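PDB 6MF4: cell cycle serine/threonine-protein kinase CDC5/MSD2 from Saccharomyces cerevisiae, which phosphorylates proteins on serine and threonine to promote mitotic exit, and is represented here by its polo-box domain, the part built from two polo boxes. Local coordinates for residues Trp140-Asp145 and Trp150-Tyr155; Gly121-Phe124 and Thr128-Leu131; His227-Ser232 and Arg270-Leu275; Val210-Ser215 and Gln220-Asp225. All coordinates share one frame; numbering follows the deposited sequence.

Interaction 1 of 4, residues Trp140-Asp145 and Trp150-Tyr155; sequences WYISYD and WVASHY. With ZN (zinc ion), chain C.
With CG of Trp-140 anti to its carbonyl carbon (chi1 -64°) and CG of His-154 anti to its backbone N (chi1 -178°), the two rings of this non-hydrogen-bonded pair meet T-shaped. The imidazole presents its edge to a face of the indole's six-membered ring, the planes nearly perpendicular and the centroids 5.3 Å apart. Trp-140 CZ3 also lies 3.6 Å from His-154 CB, and CE3 of the same indole is equally close to Ala-152 CB, which shares this face of the sheet with Ile-142. Along the strands, Tyr-141 and Ser-153 exchange two backbone hydrogen bonds, as do Ser-143 and Val-151, closing an antiparallel hairpin of POLO box 1. A water bridges the strands, donating to Tyr-141 O (2.8 Å) and Val-151 O and hydrogen-bonding Ser-143 OG. Trp-140 NE1 is hydrogen-bonded to Asp-197, while Glu-138, from the same strand, and His-194 join His-154 on the zinc ion. A leucine in place of Trp-140 would probably leave Asp-197 without its indole N-H and open a gap beside the imidazole edge. Because His-154 NE2 binds zinc at 2.1 Å, the metal probably draws electron density from the imidazole, which would strengthen its C-H edge against the indole face.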
loop_
_atom_site.group_PDB
_atom_site.type_symbol
_atom_site.label_atom_id
_atom_site.label_comp_id
_atom_site.label_asym_id
_atom_site.label_seq_id
_atom_site.Cartn_x
_atom_site.Cartn_y
_atom_site.Cartn_z
ATOM N N TRP A 140 16.406 2.270 4.916
ATOM C CA TRP A 140 16.305 0.833 5.123
ATOM C C TRP A 140 16.663 0.091 3.849
ATOM O O TRP A 140 16.212 0.469 2.771
ATOM C CB TRP A 140 14.888 0.419 5.522
ATOM C CG TRP A 140 14.396 0.935 6.820
ATOM C CD1 TRP A 140 13.560 1.996 7.016
ATOM C CD2 TRP A 140 14.681 0.402 8.116
ATOM N NE1 TRP A 140 13.308 2.158 8.355
ATOM C CE2 TRP A 140 13.987 1.194 9.054
ATOM C CE3 TRP A 140 15.453 -0.668 8.577
ATOM C CZ2 TRP A 140 14.045 0.952 10.424
ATOM C CZ3 TRP A 140 15.508 -0.910 9.942
ATOM C CH2 TRP A 140 14.806 -0.104 10.848
ATOM N N TYR A 141 17.464 -0.962 3.976
ATOM C CA TYR A 141 17.633 -1.934 2.900
ATOM C C TYR A 141 16.804 -3.164 3.238
ATOM O O TYR A 141 17.028 -3.812 4.261
ATOM C CB TYR A 141 19.098 -2.311 2.703
ATOM C CG TYR A 141 19.291 -3.377 1.645
ATOM C CD1 TYR A 141 18.934 -3.142 0.326
ATOM C CD2 TYR A 141 19.827 -4.616 1.967
ATOM C CE1 TYR A 141 19.105 -4.114 -0.646
ATOM C CE2 TYR A 141 20.005 -5.592 1.004
ATOM C CZ TYR A 141 19.641 -5.334 -0.299
ATOM O OH TYR A 141 19.812 -6.300 -1.264
ATOM N N ILE A 142 15.834 -3.466 2.381
ATOM C CA ILE A 142 14.876 -4.533 2.633
ATOM C C ILE A 142 15.085 -5.675 1.649
ATOM O O ILE A 142 15.042 -5.480 0.435
ATOM C CB ILE A 142 13.434 -4.021 2.529
ATOM C CG1 ILE A 142 13.221 -2.858 3.500
ATOM C CG2 ILE A 142 12.451 -5.135 2.844
ATOM C CD1 ILE A 142 12.053 -1.985 3.164
ATOM N N SER A 143 15.307 -6.870 2.186
ATOM C CA SER A 143 15.591 -8.044 1.372
ATOM C C SER A 143 14.808 -9.247 1.872
ATOM O O SER A 143 14.120 -9.171 2.889
ATOM C CB SER A 143 17.086 -8.346 1.390
ATOM O OG SER A 143 17.533 -8.511 2.722
ATOM N N TYR A 144 14.922 -10.363 1.160
ATOM C CA TYR A 144 14.169 -11.556 1.513
ATOM C C TYR A 144 14.799 -12.302 2.682
ATOM O O TYR A 144 16.009 -12.254 2.897
ATOM C CB TYR A 144 14.042 -12.490 0.309
ATOM C CG TYR A 144 13.095 -11.984 -0.759
ATOM C CD1 TYR A 144 11.840 -11.482 -0.430
ATOM C CD2 TYR A 144 13.460 -12.003 -2.097
ATOM C CE1 TYR A 144 10.976 -11.018 -1.408
ATOM C CE2 TYR A 144 12.608 -11.538 -3.080
ATOM C CZ TYR A 144 11.370 -11.047 -2.732
ATOM O OH TYR A 144 10.528 -10.596 -3.722
ATOM N N ASP A 145 13.942 -12.985 3.432
ATOM C CA ASP A 145 14.334 -13.723 4.623
ATOM C C ASP A 145 13.557 -15.029 4.662
ATOM O O ASP A 145 12.349 -15.040 4.438
ATOM C CB ASP A 145 14.069 -12.896 5.882
ATOM C CG ASP A 145 14.443 -13.631 7.151
ATOM O OD1 ASP A 145 15.654 -13.737 7.436
ATOM O OD2 ASP A 145 13.527 -14.094 7.864
ATOM N N TRP A 150 10.376 -10.771 4.663
ATOM C CA TRP A 150 11.220 -9.596 4.466
ATOM C C TRP A 150 11.997 -9.298 5.737
ATOM O O TRP A 150 11.483 -9.475 6.841
ATOM C CB TRP A 150 10.393 -8.360 4.101
ATOM C CG TRP A 150 9.646 -8.424 2.813
ATOM C CD1 TRP A 150 10.067 -7.976 1.595
ATOM C CD2 TRP A 150 8.329 -8.943 2.616
ATOM N NE1 TRP A 150 9.094 -8.193 0.649
ATOM C CE2 TRP A 150 8.018 -8.786 1.250
ATOM C CE3 TRP A 150 7.385 -9.531 3.459
ATOM C CZ2 TRP A 150 6.800 -9.194 0.712
ATOM C CZ3 TRP A 150 6.178 -9.936 2.923
ATOM C CH2 TRP A 150 5.897 -9.767 1.563
ATOM N N VAL A 151 13.229 -8.829 5.576
ATOM C CA VAL A 151 14.002 -8.310 6.693
ATOM C C VAL A 151 14.571 -6.956 6.294
ATOM O O VAL A 151 14.938 -6.745 5.136
ATOM C CB VAL A 151 15.137 -9.273 7.110
ATOM C CG1 VAL A 151 16.071 -9.537 5.943
ATOM C CG2 VAL A 151 15.905 -8.715 8.307
ATOM N N ALA A 152 14.631 -6.044 7.258
ATOM C CA ALA A 152 15.098 -4.687 7.013
ATOM C C ALA A 152 16.344 -4.391 7.833
ATOM O O ALA A 152 16.425 -4.747 9.011
ATOM C CB ALA A 152 13.996 -3.684 7.336
ATOM N N SER A 153 17.309 -3.741 7.189
ATOM C CA SER A 153 18.536 -3.295 7.835
ATOM C C SER A 153 18.636 -1.771 7.798
ATOM O O SER A 153 18.453 -1.150 6.753
ATOM C CB SER A 153 19.756 -3.917 7.158
ATOM O OG SER A 153 19.859 -5.292 7.473
ATOM N N HIS A 154 18.947 -1.197 8.956
ATOM C CA HIS A 154 19.007 0.248 9.167
ATOM C C HIS A 154 20.377 0.812 8.786
ATOM O O HIS A 154 21.398 0.342 9.287
ATOM C CB HIS A 154 18.687 0.528 10.640
ATOM C CG HIS A 154 18.661 1.979 11.012
ATOM N ND1 HIS A 154 19.793 2.759 11.048
ATOM C CD2 HIS A 154 17.641 2.772 11.420
ATOM C CE1 HIS A 154 19.472 3.982 11.440
ATOM N NE2 HIS A 154 18.173 4.013 11.676
ATOM N N TYR A 155 20.396 1.812 7.901
ATOM C CA TYR A 155 21.647 2.458 7.485
ATOM C C TYR A 155 21.564 3.979 7.473
ATOM O O TYR A 155 20.478 4.556 7.439
ATOM C CB TYR A 155 22.055 1.991 6.087
ATOM C CG TYR A 155 22.514 0.558 6.025
ATOM C CD1 TYR A 155 23.760 0.186 6.506
ATOM C CD2 TYR A 155 21.703 -0.420 5.477
ATOM C CE1 TYR A 155 24.181 -1.125 6.448
ATOM C CE2 TYR A 155 22.113 -1.731 5.415
ATOM C CZ TYR A 155 23.355 -2.079 5.900
ATOM O OH TYR A 155 23.766 -3.389 5.836
HETATM ZN ZN ZN C . 16.787 5.390 12.409
HETATM O O HOH W 1 18.022 -6.469 4.379
#

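Interaction 2 of 4, residues Gly121-Phe124 and Thr128-Leu131; sequences GVLF and TTVL
Gly-121 forms a non-hydrogen-bonded pair with Leu-131 at one end of a short antiparallel beta hairpin, two central strands of the POLO box 1 sheet. Its CA gives a C-H...O contact to Val-130 O at 3.4 Å, and Leu-131 CD1 lies 4.1 Å from the same CA. Val-122 is next, in a hydrogen-bonded pair: its N donates to Val-130 O (2.9 Å), and its O accepts from Val-130 N in a longer, more bent bond (3.1 Å, 149° at the hydrogen). The side chains of both valines face helix 165-178, where Val-171 touches each of them. Leu-123 points to the other face. Its CG is anti to the backbone N (chi1 177°), and from there the CD1 branch turns back across the hairpin to meet Thr-129 OG1 at 3.5 Å. Phe-124 N donates to Thr-128 O at 2.8 Å. The Phe-124 ring folds back over Val-122, so that the valine's CG1 sits 3.7 Å above the plane, over the ring centre, and His-167 meets the ring edge-to-face. Thr-128 OG1 is hydrogen-bonded within the turn, to Asn-126 OD1. Thr-128 O serves twice, because besides accepting the Phe-124 N-H it lies in the plane of the phenyl ring, 3.5 Å from Phe-124 CD2.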
loop_
_atom_site.group_PDB
_atom_site.type_symbol
_atom_site.label_atom_id
_atom_site.label_comp_id
_atom_site.label_asym_id
_atom_site.label_seq_id
_atom_site.Cartn_x
_atom_site.Cartn_y
_atom_site.Cartn_z
ATOM N N GLY A 121 10.687 5.175 -1.892
ATOM C CA GLY A 121 11.121 3.804 -2.055
ATOM C C GLY A 121 11.533 3.512 -3.478
ATOM O O GLY A 121 10.992 4.080 -4.427
ATOM N N VAL A 122 12.514 2.630 -3.621
ATOM C CA VAL A 122 12.824 2.035 -4.910
ATOM C C VAL A 122 12.729 0.531 -4.749
ATOM O O VAL A 122 13.400 -0.057 -3.900
ATOM C CB VAL A 122 14.215 2.425 -5.431
ATOM C CG1 VAL A 122 14.489 1.749 -6.773
ATOM C CG2 VAL A 122 14.325 3.938 -5.572
ATOM N N LEU A 123 11.853 -0.065 -5.546
ATOM C CA LEU A 123 11.687 -1.503 -5.606
ATOM C C LEU A 123 12.524 -2.003 -6.774
ATOM O O LEU A 123 12.190 -1.773 -7.937
ATOM C CB LEU A 123 10.208 -1.862 -5.770
ATOM C CG LEU A 123 9.821 -3.334 -5.924
ATOM C CD1 LEU A 123 10.442 -4.193 -4.839
ATOM C CD2 LEU A 123 8.304 -3.458 -5.896
ATOM N N PHE A 124 13.634 -2.656 -6.456
ATOM C CA PHE A 124 14.573 -3.095 -7.476
ATOM C C PHE A 124 14.077 -4.366 -8.157
ATOM O O PHE A 124 13.176 -5.040 -7.659
ATOM C CB PHE A 124 15.949 -3.305 -6.855
ATOM C CG PHE A 124 16.584 -2.032 -6.390
ATOM C CD1 PHE A 124 17.375 -1.288 -7.246
ATOM C CD2 PHE A 124 16.366 -1.563 -5.108
ATOM C CE1 PHE A 124 17.951 -0.102 -6.826
ATOM C CE2 PHE A 124 16.939 -0.380 -4.680
ATOM C CZ PHE A 124 17.730 0.351 -5.538
ATOM N N THR A 128 14.330 -6.603 -4.007
ATOM C CA THR A 128 14.759 -5.881 -2.816
ATOM C C THR A 128 14.327 -4.417 -2.899
ATOM O O THR A 128 14.013 -3.907 -3.978
ATOM C CB THR A 128 16.292 -5.958 -2.606
ATOM O OG1 THR A 128 16.968 -5.311 -3.691
ATOM C CG2 THR A 128 16.753 -7.422 -2.498
ATOM N N THR A 129 14.310 -3.755 -1.747
ATOM C CA THR A 129 13.881 -2.367 -1.654
ATOM C C THR A 129 14.871 -1.530 -0.852
ATOM O O THR A 129 15.426 -2.000 0.143
ATOM C CB THR A 129 12.493 -2.257 -0.989
ATOM O OG1 THR A 129 11.499 -2.825 -1.848
ATOM C CG2 THR A 129 12.129 -0.795 -0.694
ATOM N N VAL A 130 15.099 -0.299 -1.303
ATOM C CA VAL A 130 15.672 0.731 -0.447
ATOM C C VAL A 130 14.571 1.735 -0.159
ATOM O O VAL A 130 13.954 2.280 -1.079
ATOM C CB VAL A 130 16.886 1.443 -1.080
ATOM C CG1 VAL A 130 17.279 2.677 -0.263
ATOM C CG2 VAL A 130 18.063 0.499 -1.178
ATOM N N LEU A 131 14.309 1.942 1.127
ATOM C CA LEU A 131 13.362 2.945 1.575
ATOM C C LEU A 131 14.144 4.112 2.170
ATOM O O LEU A 131 14.696 4.010 3.260
ATOM C CB LEU A 131 12.382 2.359 2.596
ATOM C CG LEU A 131 11.261 3.298 3.049
ATOM C CD1 LEU A 131 10.287 3.572 1.910
ATOM C CD2 LEU A 131 10.535 2.727 4.258
#

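Interaction 3 of 4, residues His227-Ser232 and Arg270-Leu275; sequences HKMAIS and REKLTL
Met-229 and Lys-272 carry this contact, the thioether crossing the lysine's aliphatic chain at a slant. Met-229 SD touches Lys-272 at two points, CB and CD, each 3.9 Å away. The lysine chain is extended at chi2 and chi3, laying its methylenes past the sulfur before a bend at chi4 (28°) turns the amino group. A third touch follows at that bend, where Lys-272 CE lies 3.9 Å from His-227 CB. All three side chains are buried, and their meeting is carried by dispersion rather than polar bonding. It is the packing of a helix on a sheet within POLO box 2: helix 269-283 lies against the face of the antiparallel sheet from which Met-229 rises, and Phe-269 and Ile-276 of the same helix also touch that methionine. The buried lysine ends on polar and aromatic company, since NZ forms a salt bridge with Asp-225 OD2 and a cation-pi contact with Phe-223. His-227 is held in turn by a hydrogen bond between ND1 and Tyr-240 OH, its NE2 staying 6.1 Å from Lys-272 NZ. Farther out on the helix, Arg-270 is salt-bridged to Glu-77. Asp-225 holds both partners of the third touch: while its OD2 pairs with Lys-272 NZ, its OD1 is hydrogen-bonded to the backbone N of His-227.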
loop_
_atom_site.group_PDB
_atom_site.type_symbol
_atom_site.label_atom_id
_atom_site.label_comp_id
_atom_site.label_asym_id
_atom_site.label_seq_id
_atom_site.Cartn_x
_atom_site.Cartn_y
_atom_site.Cartn_z
ATOM N N HIS A 227 -9.714 9.413 -8.676
ATOM C CA HIS A 227 -10.236 9.135 -7.353
ATOM C C HIS A 227 -9.410 7.975 -6.817
ATOM O O HIS A 227 -9.138 7.020 -7.545
ATOM C CB HIS A 227 -11.730 8.790 -7.382
ATOM C CG HIS A 227 -12.600 9.879 -7.939
ATOM N ND1 HIS A 227 -12.809 11.071 -7.282
ATOM C CD2 HIS A 227 -13.325 9.944 -9.082
ATOM C CE1 HIS A 227 -13.623 11.830 -8.000
ATOM N NE2 HIS A 227 -13.948 11.169 -9.094
ATOM N N LYS A 228 -8.978 8.079 -5.566
ATOM C CA LYS A 228 -8.226 7.008 -4.932
ATOM C C LYS A 228 -8.917 6.578 -3.662
ATOM O O LYS A 228 -9.550 7.382 -2.972
ATOM C CB LYS A 228 -6.797 7.436 -4.605
ATOM C CG LYS A 228 -6.101 8.221 -5.679
ATOM C CD LYS A 228 -4.712 8.622 -5.204
ATOM C CE LYS A 228 -4.109 9.702 -6.073
ATOM N NZ LYS A 228 -4.510 9.556 -7.488
ATOM N N MET A 229 -8.781 5.298 -3.355
ATOM C CA MET A 229 -9.334 4.747 -2.136
ATOM C C MET A 229 -8.303 3.858 -1.475
ATOM O O MET A 229 -7.599 3.099 -2.149
ATOM C CB MET A 229 -10.611 3.968 -2.433
ATOM C CG MET A 229 -11.785 4.863 -2.802
ATOM S SD MET A 229 -13.200 3.942 -3.432
ATOM C CE MET A 229 -13.379 2.672 -2.182
ATOM N N ALA A 230 -8.204 3.978 -0.157
ATOM C CA ALA A 230 -7.341 3.113 0.629
ATOM C C ALA A 230 -8.177 2.346 1.646
ATOM O O ALA A 230 -9.011 2.926 2.337
ATOM C CB ALA A 230 -6.258 3.917 1.321
ATOM N N ILE A 231 -7.951 1.038 1.714
ATOM C CA ILE A 231 -8.621 0.171 2.675
ATOM C C ILE A 231 -7.636 -0.225 3.773
ATOM O O ILE A 231 -6.557 -0.748 3.486
ATOM C CB ILE A 231 -9.171 -1.102 1.995
ATOM C CG1 ILE A 231 -10.081 -0.748 0.812
ATOM C CG2 ILE A 231 -9.908 -1.973 2.996
ATOM C CD1 ILE A 231 -11.354 0.022 1.184
ATOM N N SER A 232 -8.007 0.022 5.027
ATOM C CA SER A 232 -7.132 -0.285 6.154
ATOM C C SER A 232 -7.891 -0.917 7.310
ATOM O O SER A 232 -9.114 -1.048 7.275
ATOM C CB SER A 232 -6.416 0.981 6.637
ATOM O OG SER A 232 -7.340 1.967 7.069
ATOM N N ARG A 270 -19.722 2.232 -5.324
ATOM C CA ARG A 270 -20.117 0.828 -5.364
ATOM C C ARG A 270 -19.383 0.057 -6.457
ATOM O O ARG A 270 -19.036 -1.113 -6.277
ATOM C CB ARG A 270 -21.627 0.696 -5.567
ATOM C CG ARG A 270 -22.128 -0.748 -5.549
ATOM C CD ARG A 270 -21.839 -1.440 -4.214
ATOM N NE ARG A 270 -20.753 -2.416 -4.303
ATOM C CZ ARG A 270 -20.398 -3.234 -3.314
ATOM N NH1 ARG A 270 -21.037 -3.195 -2.150
ATOM N NH2 ARG A 270 -19.401 -4.092 -3.488
ATOM N N GLU A 271 -19.154 0.702 -7.595
ATOM C CA GLU A 271 -18.404 0.069 -8.670
ATOM C C GLU A 271 -16.949 -0.110 -8.247
ATOM O O GLU A 271 -16.329 -1.136 -8.524
ATOM C CB GLU A 271 -18.492 0.898 -9.953
ATOM C CG GLU A 271 -17.573 0.427 -11.081
ATOM C CD GLU A 271 -17.834 -1.010 -11.508
ATOM O OE1 GLU A 271 -18.929 -1.539 -11.219
ATOM O OE2 GLU A 271 -16.935 -1.613 -12.136
ATOM N N LYS A 272 -16.409 0.890 -7.563
ATOM C CA LYS A 272 -15.022 0.830 -7.127
ATOM C C LYS A 272 -14.825 -0.264 -6.082
ATOM O O LYS A 272 -13.832 -0.986 -6.123
ATOM C CB LYS A 272 -14.575 2.188 -6.590
ATOM C CG LYS A 272 -14.344 3.194 -7.710
ATOM C CD LYS A 272 -14.047 4.589 -7.198
ATOM C CE LYS A 272 -13.718 5.539 -8.355
ATOM N NZ LYS A 272 -14.363 5.146 -9.653
ATOM N N LEU A 273 -15.774 -0.407 -5.159
ATOM C CA LEU A 273 -15.655 -1.439 -4.133
ATOM C C LEU A 273 -15.723 -2.832 -4.756
ATOM O O LEU A 273 -15.063 -3.761 -4.295
ATOM C CB LEU A 273 -16.743 -1.281 -3.070
ATOM C CG LEU A 273 -16.586 -2.181 -1.840
ATOM C CD1 LEU A 273 -15.304 -1.850 -1.069
ATOM C CD2 LEU A 273 -17.801 -2.065 -0.927
ATOM N N THR A 274 -16.517 -2.975 -5.810
ATOM C CA THR A 274 -16.587 -4.233 -6.540
ATOM C C THR A 274 -15.238 -4.556 -7.178
ATOM O O THR A 274 -14.766 -5.693 -7.114
ATOM C CB THR A 274 -17.681 -4.185 -7.623
ATOM O OG1 THR A 274 -18.962 -4.088 -6.991
ATOM C CG2 THR A 274 -17.648 -5.434 -8.500
ATOM N N LEU A 275 -14.618 -3.553 -7.793
ATOM C CA LEU A 275 -13.305 -3.727 -8.405
ATOM C C LEU A 275 -12.266 -4.089 -7.347
ATOM O O LEU A 275 -11.412 -4.950 -7.560
ATOM C CB LEU A 275 -12.889 -2.454 -9.147
ATOM C CG LEU A 275 -13.616 -2.205 -10.472
ATOM C CD1 LEU A 275 -13.401 -0.780 -10.941
ATOM C CD2 LEU A 275 -13.152 -3.188 -11.535
#

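Interaction 4 of 4, residues Val210-Ser215 and Gln220-Asp225; sequences VMFELS and QFNFKD
Gln-220 O accepts the N-H of Phe-212 in a nearly straight bond (2.8 Å, 173° at the hydrogen) and also a C-H...O contact from Met-211 CA. Gln-220 N returns a bond to Phe-212 O, and Val-210 pairs likewise with Asn-222, making an antiparallel hairpin. On the face bearing these four side chains, Gln-220 NE2 donates to a lone pair of Asn-222 OD1 at 3.0 Å. With the amide held this way, ND2 lies in the plane of the Phe-212 ring, at its edge, 3.7 Å from CE2. Beside it, Val-210 CG1 packs 3.5 Å from Asn-222 CB. On the opposite face, the extended Met-211 side chain, CG anti to the backbone N (chi1 173°), runs alongside Phe-221. Its CG is 3.7 Å from Phe-221 CE2, and SD makes an oblique Met-aromatic contact. A serine at Met-211 would probably leave Phe-221 freer to turn and open a gap toward Leu-280. The Met-211 and Phe-221 face is covered by helix 269-283, whereas that of Phe-212 and Asn-222 meets strand 99-103 of POLO box 1, with Trp-102 touching both and Val-99 N hydrogen-bonded to Gln-220 OE1.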
loop_
_atom_site.group_PDB
_atom_site.type_symbol
_atom_site.label_atom_id
_atom_site.label_comp_id
_atom_site.label_asym_id
_atom_site.label_seq_id
_atom_site.Cartn_x
_atom_site.Cartn_y
_atom_site.Cartn_z
ATOM N N VAL A 210 -4.594 0.838 -10.454
ATOM C CA VAL A 210 -3.365 0.264 -9.930
ATOM C C VAL A 210 -3.565 0.004 -8.438
ATOM O O VAL A 210 -4.173 0.804 -7.723
ATOM C CB VAL A 210 -2.138 1.174 -10.181
ATOM C CG1 VAL A 210 -2.361 2.563 -9.620
ATOM C CG2 VAL A 210 -0.884 0.551 -9.598
ATOM N N MET A 211 -3.047 -1.135 -7.989
ATOM C CA MET A 211 -3.260 -1.634 -6.640
ATOM C C MET A 211 -1.934 -1.710 -5.895
ATOM O O MET A 211 -0.990 -2.330 -6.376
ATOM C CB MET A 211 -3.928 -3.009 -6.707
ATOM C CG MET A 211 -4.087 -3.750 -5.391
ATOM S SD MET A 211 -4.940 -5.324 -5.675
ATOM C CE MET A 211 -5.023 -5.972 -4.014
ATOM N N PHE A 212 -1.876 -1.065 -4.733
ATOM C CA PHE A 212 -0.684 -1.064 -3.891
ATOM C C PHE A 212 -0.951 -1.827 -2.603
ATOM O O PHE A 212 -1.956 -1.595 -1.928
ATOM C CB PHE A 212 -0.240 0.365 -3.558
ATOM C CG PHE A 212 0.054 1.214 -4.763
ATOM C CD1 PHE A 212 1.189 0.993 -5.524
ATOM C CD2 PHE A 212 -0.796 2.245 -5.125
ATOM C CE1 PHE A 212 1.464 1.777 -6.628
ATOM C CE2 PHE A 212 -0.520 3.036 -6.227
ATOM C CZ PHE A 212 0.613 2.804 -6.976
ATOM N N GLU A 213 -0.041 -2.734 -2.269
ATOM C CA GLU A 213 -0.117 -3.511 -1.037
ATOM C C GLU A 213 1.025 -3.083 -0.115
ATOM O O GLU A 213 2.183 -3.414 -0.357
ATOM C CB GLU A 213 -0.058 -5.010 -1.350
ATOM C CG GLU A 213 -1.151 -5.447 -2.315
ATOM C CD GLU A 213 -1.044 -6.898 -2.745
ATOM O OE1 GLU A 213 -1.083 -7.796 -1.876
ATOM O OE2 GLU A 213 -0.935 -7.138 -3.965
ATOM N N LEU A 214 0.688 -2.315 0.918
ATOM C CA LEU A 214 1.686 -1.759 1.833
ATOM C C LEU A 214 1.951 -2.694 3.000
ATOM O O LEU A 214 1.113 -3.525 3.351
ATOM C CB LEU A 214 1.236 -0.395 2.354
ATOM C CG LEU A 214 0.942 0.668 1.292
ATOM C CD1 LEU A 214 0.533 1.976 1.949
ATOM C CD2 LEU A 214 2.141 0.880 0.377
ATOM N N SER A 215 3.119 -2.533 3.614
ATOM C CA SER A 215 3.613 -3.499 4.585
ATOM C C SER A 215 2.859 -3.490 5.912
ATOM O O SER A 215 3.055 -4.388 6.732
ATOM C CB SER A 215 5.103 -3.255 4.842
ATOM O OG SER A 215 5.325 -1.958 5.368
ATOM N N GLN A 220 -4.132 0.263 -1.289
ATOM C CA GLN A 220 -4.506 1.493 -1.971
ATOM C C GLN A 220 -4.862 1.201 -3.418
ATOM O O GLN A 220 -4.186 0.417 -4.087
ATOM C CB GLN A 220 -3.379 2.521 -1.901
ATOM C CG GLN A 220 -3.733 3.847 -2.535
ATOM C CD GLN A 220 -2.654 4.884 -2.327
ATOM O OE1 GLN A 220 -1.920 4.838 -1.339
ATOM N NE2 GLN A 220 -2.540 5.817 -3.265
ATOM N N PHE A 221 -5.926 1.843 -3.886
ATOM C CA PHE A 221 -6.412 1.661 -5.245
ATOM C C PHE A 221 -6.552 3.010 -5.934
ATOM O O PHE A 221 -7.372 3.837 -5.530
ATOM C CB PHE A 221 -7.753 0.926 -5.238
ATOM C CG PHE A 221 -7.713 -0.394 -4.523
ATOM C CD1 PHE A 221 -7.840 -0.453 -3.148
ATOM C CD2 PHE A 221 -7.549 -1.574 -5.228
ATOM C CE1 PHE A 221 -7.799 -1.667 -2.485
ATOM C CE2 PHE A 221 -7.511 -2.786 -4.571
ATOM C CZ PHE A 221 -7.636 -2.831 -3.199
ATOM N N ASN A 222 -5.736 3.226 -6.962
ATOM C CA ASN A 222 -5.784 4.445 -7.766
ATOM C C ASN A 222 -6.524 4.185 -9.072
ATOM O O ASN A 222 -6.015 3.488 -9.951
ATOM C CB ASN A 222 -4.374 4.957 -8.074
ATOM C CG ASN A 222 -3.656 5.494 -6.851
ATOM O OD1 ASN A 222 -4.134 5.378 -5.721
ATOM N ND2 ASN A 222 -2.489 6.091 -7.078
ATOM N N PHE A 223 -7.720 4.750 -9.198
ATOM C CA PHE A 223 -8.550 4.526 -10.376
ATOM C C PHE A 223 -8.257 5.568 -11.456
ATOM O O PHE A 223 -7.693 6.626 -11.175
ATOM C CB PHE A 223 -10.031 4.546 -9.983
ATOM C CG PHE A 223 -10.390 3.516 -8.946
ATOM C CD1 PHE A 223 -10.793 2.245 -9.321
ATOM C CD2 PHE A 223 -10.305 3.815 -7.595
ATOM C CE1 PHE A 223 -11.113 1.294 -8.367
ATOM C CE2 PHE A 223 -10.620 2.867 -6.639
ATOM C CZ PHE A 223 -11.026 1.608 -7.024
ATOM N N LYS A 224 -8.642 5.248 -12.689
ATOM C CA LYS A 224 -8.384 6.100 -13.851
ATOM C C LYS A 224 -8.884 7.534 -13.688
ATOM O O LYS A 224 -8.325 8.463 -14.268
ATOM C CB LYS A 224 -9.030 5.485 -15.093
ATOM C CG LYS A 224 -8.414 4.167 -15.520
ATOM N N ASP A 225 -9.937 7.705 -12.898
ATOM C CA ASP A 225 -10.576 9.012 -12.724
ATOM C C ASP A 225 -9.885 9.852 -11.646
ATOM O O ASP A 225 -10.387 10.902 -11.242
ATOM C CB ASP A 225 -12.060 8.833 -12.383
ATOM C CG ASP A 225 -12.278 8.065 -11.087
ATOM O OD1 ASP A 225 -11.284 7.604 -10.490
ATOM O OD2 ASP A 225 -13.449 7.913 -10.670
#

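The four contacts divide between the two polo boxes. Interactions 2 and 1 follow in series along POLO box 1, their centres 10 Å apart, and are neighbours in one antiparallel sheet: strands 129-132 and 138-145 join directly, with Ile-142 N 2.7 Å from Thr-129 O. Interactions 4 and 3 come later, in POLO box 2, with centres 9 Å apart; adjacent strands 219-223 and 228-232 link them, and helix 269-283 packs on both. Interactions 1 and 3 lie on opposite sides of the chain's centre, about 31 Å between centres. Each box thus carries its own sheet, with zinc bound far from the helix-on-sheet core of interaction 3, while interaction 4, nearest the chain's centre, ties box 2 to strand 99-103 of box 1.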